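Local coordinates for protein putative alpha-L-fucosidase (PDB 3GZA) that is a putative glycoside hydrolase of family 29 that probably cleaves alpha-L-fucosidic linkages, at residues I373-I377 and S404-K408; W17-M22 and V307-L313. All blocks are in the same frame, centred on the assembly; numbering follows the deposited sequence.

Interaction 1: residues I373-I377 and S404-K408; sequences IQENI and SVGHK
Gln374 reaches over the backbone of His407 and Lys408 with its whole side chain. Gln374 CB lies 3.1 Å from His407 O; with CG anti to the carbonyl carbon (chi1 -60°), Gln374 CG stays as close to that oxygen, and the chain runs out extended. CD then comes alongside Lys408 CE, the two side chains pointing the same way. At the tip the amide divides its work. Gln374 NE2 donates to His407 O (3.0 Å), which lies in the amide plane although the donor is tilted from the carbonyl plane, and it also sits over one face of the His407 ring, toward the rim. Gln374 OE1 accepts a hydrogen bond from water 1, which accepts in turn from Lys408 NZ, and is held a second time by Asn436. The stronger partner of Lys408 NZ is Glu21, which also receives His407 NE2.

These residues belong to the beta-sandwich of the F5/8 type C domain: strand 366-375 ends here, and 404-408 is the loop leading into its edge neighbour, strand 409-418. Glu375 holds Gly406 by two bonds, one from its backbone and one from its carboxylate. Glu375 N donates to Gly406 O (2.9 Å), while Glu375 OE1 receives Gly406 N (2.8 Å) on the anti lone pair. Water 2 links the same OE1 to Val405 N, and Glu375 OE2 accepts from the backbone of Arg382 and Ile383. Positive phi (70°) favours glycine at position 406. Val405 CG1 packs against Ile373 CG2 at 3.8 Å, and Ile377 CD1 approaches His407 N.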
loop_
_atom_site.group_PDB
_atom_site.type_symbol
_atom_site.label_atom_id
_atom_site.label_comp_id
_atom_site.label_asym_id
_atom_site.label_seq_id
_atom_site.Cartn_x
_atom_site.Cartn_y
_atom_site.Cartn_z
ATOM N N ILE A 373 -29.126 4.973 42.189
ATOM C CA ILE A 373 -29.737 6.291 42.011
ATOM C C ILE A 373 -29.412 6.709 40.599
ATOM O O ILE A 373 -28.291 6.504 40.143
ATOM C CB ILE A 373 -29.147 7.360 42.927
ATOM C CG1 ILE A 373 -28.912 6.824 44.342
ATOM C CG2 ILE A 373 -30.049 8.662 42.905
ATOM C CD1 ILE A 373 -28.042 7.750 45.210
ATOM N N GLN A 374 -30.394 7.245 39.888
ATOM C CA GLN A 374 -30.179 7.745 38.530
ATOM C C GLN A 374 -30.872 9.074 38.341
ATOM O O GLN A 374 -32.035 9.215 38.721
ATOM C CB GLN A 374 -30.743 6.780 37.480
ATOM C CG GLN A 374 -30.179 5.385 37.460
ATOM C CD GLN A 374 -30.660 4.613 36.246
ATOM O OE1 GLN A 374 -31.621 3.858 36.349
ATOM N NE2 GLN A 374 -30.058 4.849 35.083
ATOM N N GLU A 375 -30.149 10.044 37.773
ATOM C CA GLU A 375 -30.728 11.310 37.373
ATOM C C GLU A 375 -31.201 11.191 35.919
ATOM O O GLU A 375 -30.744 10.319 35.189
ATOM C CB GLU A 375 -29.716 12.447 37.478
ATOM C CG GLU A 375 -29.285 12.772 38.875
ATOM C CD GLU A 375 -28.347 13.974 38.938
ATOM O OE1 GLU A 375 -27.139 13.726 38.819
ATOM O OE2 GLU A 375 -28.828 15.140 39.144
ATOM N N ASN A 376 -32.145 12.059 35.525
ATOM C CA ASN A 376 -32.586 12.157 34.130
ATOM C C ASN A 376 -31.468 12.967 33.423
ATOM O O ASN A 376 -31.460 14.195 33.425
ATOM C CB ASN A 376 -33.934 12.878 34.037
ATOM C CG ASN A 376 -34.642 12.612 32.746
ATOM O OD1 ASN A 376 -34.169 11.858 31.911
ATOM N ND2 ASN A 376 -35.820 13.197 32.598
ATOM N N ILE A 377 -30.491 12.248 32.896
ATOM C CA ILE A 377 -29.280 12.857 32.351
ATOM C C ILE A 377 -29.478 13.949 31.286
ATOM O O ILE A 377 -28.673 14.885 31.204
ATOM C CB ILE A 377 -28.274 11.774 31.891
ATOM C CG1 ILE A 377 -26.819 12.318 31.955
ATOM C CG2 ILE A 377 -28.671 11.188 30.543
ATOM C CD1 ILE A 377 -26.429 12.778 33.346
ATOM N N SER A 404 -21.634 13.157 43.214
ATOM C CA SER A 404 -22.169 12.962 41.881
ATOM C C SER A 404 -23.076 11.736 41.772
ATOM O O SER A 404 -22.825 10.710 42.406
ATOM C CB SER A 404 -21.026 12.790 40.886
ATOM O OG SER A 404 -20.141 11.771 41.311
ATOM N N VAL A 405 -24.072 11.859 40.912
ATOM C CA VAL A 405 -24.941 10.752 40.576
ATOM C C VAL A 405 -24.897 10.613 39.054
ATOM O O VAL A 405 -24.342 9.650 38.540
ATOM C CB VAL A 405 -26.353 10.942 41.143
ATOM C CG1 VAL A 405 -27.248 9.847 40.617
ATOM C CG2 VAL A 405 -26.331 10.933 42.661
ATOM N N GLY A 406 -25.462 11.563 38.326
ATOM C CA GLY A 406 -25.449 11.515 36.874
ATOM C C GLY A 406 -26.356 10.402 36.387
ATOM O O GLY A 406 -27.401 10.134 37.022
ATOM N N HIS A 407 -25.938 9.695 35.349
ATOM C CA HIS A 407 -26.759 8.669 34.740
ATOM C C HIS A 407 -27.027 7.494 35.669
ATOM O O HIS A 407 -28.156 7.017 35.741
ATOM C CB HIS A 407 -26.172 8.205 33.423
ATOM C CG HIS A 407 -26.908 7.036 32.867
ATOM N ND1 HIS A 407 -28.172 7.174 32.343
ATOM C CD2 HIS A 407 -26.641 5.706 32.903
ATOM C CE1 HIS A 407 -28.617 5.974 32.002
ATOM N NE2 HIS A 407 -27.727 5.075 32.357
ATOM N N LYS A 408 -26.003 7.071 36.418
ATOM C CA LYS A 408 -26.161 5.965 37.341
ATOM C C LYS A 408 -25.110 5.948 38.426
ATOM O O LYS A 408 -23.933 6.136 38.153
ATOM C CB LYS A 408 -26.139 4.621 36.606
ATOM C CG LYS A 408 -26.393 3.381 37.483
ATOM C CD LYS A 408 -26.624 2.159 36.609
ATOM C CE LYS A 408 -28.103 2.033 36.118
ATOM N NZ LYS A 408 -28.310 0.765 35.319
HETATM O O HOH W 1 -31.120 1.207 34.815
HETATM O O HOH W 2 -24.787 14.510 39.980
HETATM O O HOH W 3 -30.205 9.033 32.702
#

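Interaction 2: residues W17-M22 and V307-L313; sequences WHEAEM and VGRNATL
Trp17 lays its indole against Thr312, whose CB stands over the six-membered ring, 3.8 Å from the centroid and 24° off the normal, in a CH-pi contact displaced toward the rim. The contact lies where helix 15-20 turns into strand 22-26, which pairs in parallel with strand 312-317 in the TIM-barrel domain, the probable catalytic one, so first and last strands meet and help close the barrel. Thr312 CG2 continues the overlap, reaching Trp17 CH2 at 3.8 Å. With OG1 anti to the carbonyl carbon (chi1 -73°), the hydroxyl turns back to the helix and Thr312 OG1 donates to Trp17 O (2.8 Å), approaching from outside the carbonyl plane. Water 6 donates to this OG1 and also to His18 O.

Glu21, whose carboxylate reaches the 404-408 loop, leaves the helix with positive phi, and its carbonyl starts the strand pairing: Leu313 N donates to Glu21 O in a nearly straight bond (2.9 Å, 169° at the hydrogen). Met22, a selenomethionine, then pairs with Leu313; both side chains lie on the sheet face covered by Met336 of helix 327-344. Val307 spreads its two methyls here, CG1 against the Glu21 side chain and Val307 CG2 near Met22 CG (4.0 Å), crossing both at about a right angle.

Water 4 accepts from Trp17 NE1. His18 NE2 bonds Trp265 and Asn310 ND2 bonds Glu381, whereas water 5 sits in the plane of the His18 ring, 2.8 Å from His18 ND1, and donates to Asn310 OD1 at the same 2.8 Å.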
loop_
_atom_site.group_PDB
_atom_site.type_symbol
_atom_site.label_atom_id
_atom_site.label_comp_id
_atom_site.label_asym_id
_atom_site.label_seq_id
_atom_site.Cartn_x
_atom_site.Cartn_y
_atom_site.Cartn_z
ATOM N N TRP A 17 -24.944 7.582 24.599
ATOM C CA TRP A 17 -23.679 7.276 25.263
ATOM C C TRP A 17 -23.986 6.861 26.703
ATOM O O TRP A 17 -23.580 5.773 27.176
ATOM C CB TRP A 17 -22.738 8.508 25.237
ATOM C CG TRP A 17 -21.588 8.288 26.107
ATOM C CD1 TRP A 17 -21.376 8.853 27.336
ATOM C CD2 TRP A 17 -20.501 7.374 25.895
ATOM N NE1 TRP A 17 -20.239 8.328 27.896
ATOM C CE2 TRP A 17 -19.669 7.449 27.029
ATOM C CE3 TRP A 17 -20.143 6.505 24.850
ATOM C CZ2 TRP A 17 -18.529 6.690 27.144
ATOM C CZ3 TRP A 17 -19.038 5.728 24.996
ATOM C CH2 TRP A 17 -18.236 5.841 26.124
ATOM N N HIS A 18 -24.673 7.728 27.421
ATOM C CA HIS A 18 -25.017 7.436 28.819
ATOM C C HIS A 18 -25.910 6.213 28.931
ATOM O O HIS A 18 -25.712 5.382 29.805
ATOM C CB HIS A 18 -25.757 8.598 29.445
ATOM C CG HIS A 18 -24.947 9.847 29.564
ATOM N ND1 HIS A 18 -24.006 10.027 30.551
ATOM C CD2 HIS A 18 -24.908 10.956 28.790
ATOM C CE1 HIS A 18 -23.444 11.217 30.399
ATOM N NE2 HIS A 18 -23.983 11.806 29.343
ATOM N N GLU A 19 -26.941 6.147 28.094
ATOM C CA GLU A 19 -27.923 5.048 28.186
ATOM C C GLU A 19 -27.379 3.667 27.876
ATOM O O GLU A 19 -27.900 2.684 28.385
ATOM C CB GLU A 19 -29.095 5.324 27.264
ATOM C CG GLU A 19 -29.845 6.561 27.642
ATOM C CD GLU A 19 -30.734 7.119 26.486
ATOM O OE1 GLU A 19 -30.409 6.949 25.260
ATOM O OE2 GLU A 19 -31.713 7.804 26.824
ATOM N N ALA A 20 -26.381 3.582 27.008
ATOM C CA ALA A 20 -25.823 2.272 26.668
ATOM C C ALA A 20 -25.226 1.589 27.857
ATOM O O ALA A 20 -25.386 0.370 27.994
ATOM C CB ALA A 20 -24.774 2.406 25.548
ATOM N N GLU A 21 -24.490 2.343 28.689
ATOM C CA GLU A 21 -23.774 1.829 29.877
ATOM C C GLU A 21 -22.593 0.940 29.604
ATOM O O GLU A 21 -21.594 1.031 30.283
ATOM C CB GLU A 21 -24.721 1.191 30.898
ATOM C CG GLU A 21 -25.800 2.151 31.423
ATOM C CD GLU A 21 -26.784 1.568 32.392
ATOM O OE1 GLU A 21 -26.694 0.397 32.733
ATOM O OE2 GLU A 21 -27.735 2.276 32.755
HETATM N N MSE A 22 -22.722 0.039 28.633
HETATM C CA MSE A 22 -21.653 -0.870 28.307
HETATM C C MSE A 22 -21.579 -1.080 26.815
HETATM O O MSE A 22 -22.620 -1.087 26.122
HETATM C CB MSE A 22 -21.917 -2.211 28.913
HETATM C CG MSE A 22 -21.825 -2.289 30.366
HETATM SE SE MSE A 22 -22.170 -4.125 30.992
HETATM C CE MSE A 22 -20.601 -4.900 30.135
ATOM N N VAL A 307 -19.846 1.830 35.419
ATOM C CA VAL A 307 -21.265 2.071 35.240
ATOM C C VAL A 307 -21.865 2.649 36.537
ATOM O O VAL A 307 -22.712 3.546 36.507
ATOM C CB VAL A 307 -21.988 0.794 34.820
ATOM C CG1 VAL A 307 -23.554 1.033 34.737
ATOM C CG2 VAL A 307 -21.387 0.252 33.477
ATOM N N GLY A 308 -21.411 2.178 37.695
ATOM C CA GLY A 308 -21.886 2.697 38.990
ATOM C C GLY A 308 -21.281 3.991 39.488
ATOM O O GLY A 308 -21.609 4.466 40.577
ATOM N N ARG A 309 -20.381 4.536 38.677
ATOM C CA ARG A 309 -19.707 5.814 38.885
ATOM C C ARG A 309 -19.912 6.734 37.651
ATOM O O ARG A 309 -19.083 7.577 37.351
ATOM C CB ARG A 309 -18.203 5.624 39.179
ATOM C CG ARG A 309 -17.922 5.071 40.505
ATOM C CD ARG A 309 -16.435 4.934 40.775
ATOM N NE ARG A 309 -16.212 4.376 42.102
ATOM C CZ ARG A 309 -15.004 4.094 42.583
ATOM N NH1 ARG A 309 -13.922 4.322 41.878
ATOM N NH2 ARG A 309 -14.882 3.558 43.774
ATOM N N ASN A 310 -21.048 6.595 36.960
ATOM C CA ASN A 310 -21.416 7.527 35.897
ATOM C C ASN A 310 -20.461 7.516 34.721
ATOM O O ASN A 310 -20.171 8.542 34.132
ATOM C CB ASN A 310 -21.464 8.967 36.471
ATOM C CG ASN A 310 -22.184 9.945 35.565
ATOM O OD1 ASN A 310 -23.078 9.566 34.775
ATOM N ND2 ASN A 310 -21.853 11.251 35.733
ATOM N N ALA A 311 -19.940 6.337 34.377
ATOM C CA ALA A 311 -19.121 6.161 33.209
ATOM C C ALA A 311 -19.641 4.948 32.399
ATOM O O ALA A 311 -20.012 3.945 32.958
ATOM C CB ALA A 311 -17.622 5.936 33.618
ATOM N N THR A 312 -19.665 5.057 31.081
ATOM C CA THR A 312 -19.950 3.952 30.211
ATOM C C THR A 312 -18.668 3.145 30.044
ATOM O O THR A 312 -17.588 3.687 29.784
ATOM C CB THR A 312 -20.571 4.412 28.906
ATOM O OG1 THR A 312 -21.932 4.811 29.205
ATOM C CG2 THR A 312 -20.549 3.287 27.826
ATOM N N LEU A 313 -18.793 1.831 30.173
ATOM C CA LEU A 313 -17.679 0.898 30.187
ATOM C C LEU A 313 -17.535 0.209 28.843
ATOM O O LEU A 313 -18.521 -0.344 28.304
ATOM C CB LEU A 313 -17.943 -0.145 31.261
ATOM C CG LEU A 313 -17.015 -1.360 31.368
ATOM C CD1 LEU A 313 -15.565 -0.918 31.744
ATOM C CD2 LEU A 313 -17.530 -2.439 32.373
HETATM O O HOH W 4 -20.498 8.605 30.791
HETATM O O HOH W 5 -22.859 8.199 32.364
HETATM O O HOH W 6 -23.421 5.511 31.443
#

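In the fold
Both contacts are largely buried, but they belong to different domains: interaction 2 joins helix and strands in the barrel, near the chain's centre, and interaction 1 joins a strand end to a loop at the inner end of the sandwich. Their centres lie about 10 Å apart and they touch directly. His407 NE2 probably bonds Glu21 OE2 (2.8 Å), and His407 N probably bonds Asn310 OD1 (2.9 Å), tying the 404-408 loop to both barrel segments. Interaction 1 relies on an amide, a carboxylate and one main-chain N-H, all bonding to loop backbone; interaction 2 relies on ring packing, a threonine hydroxyl and parallel strand pairing. Waters bridge the segments in each.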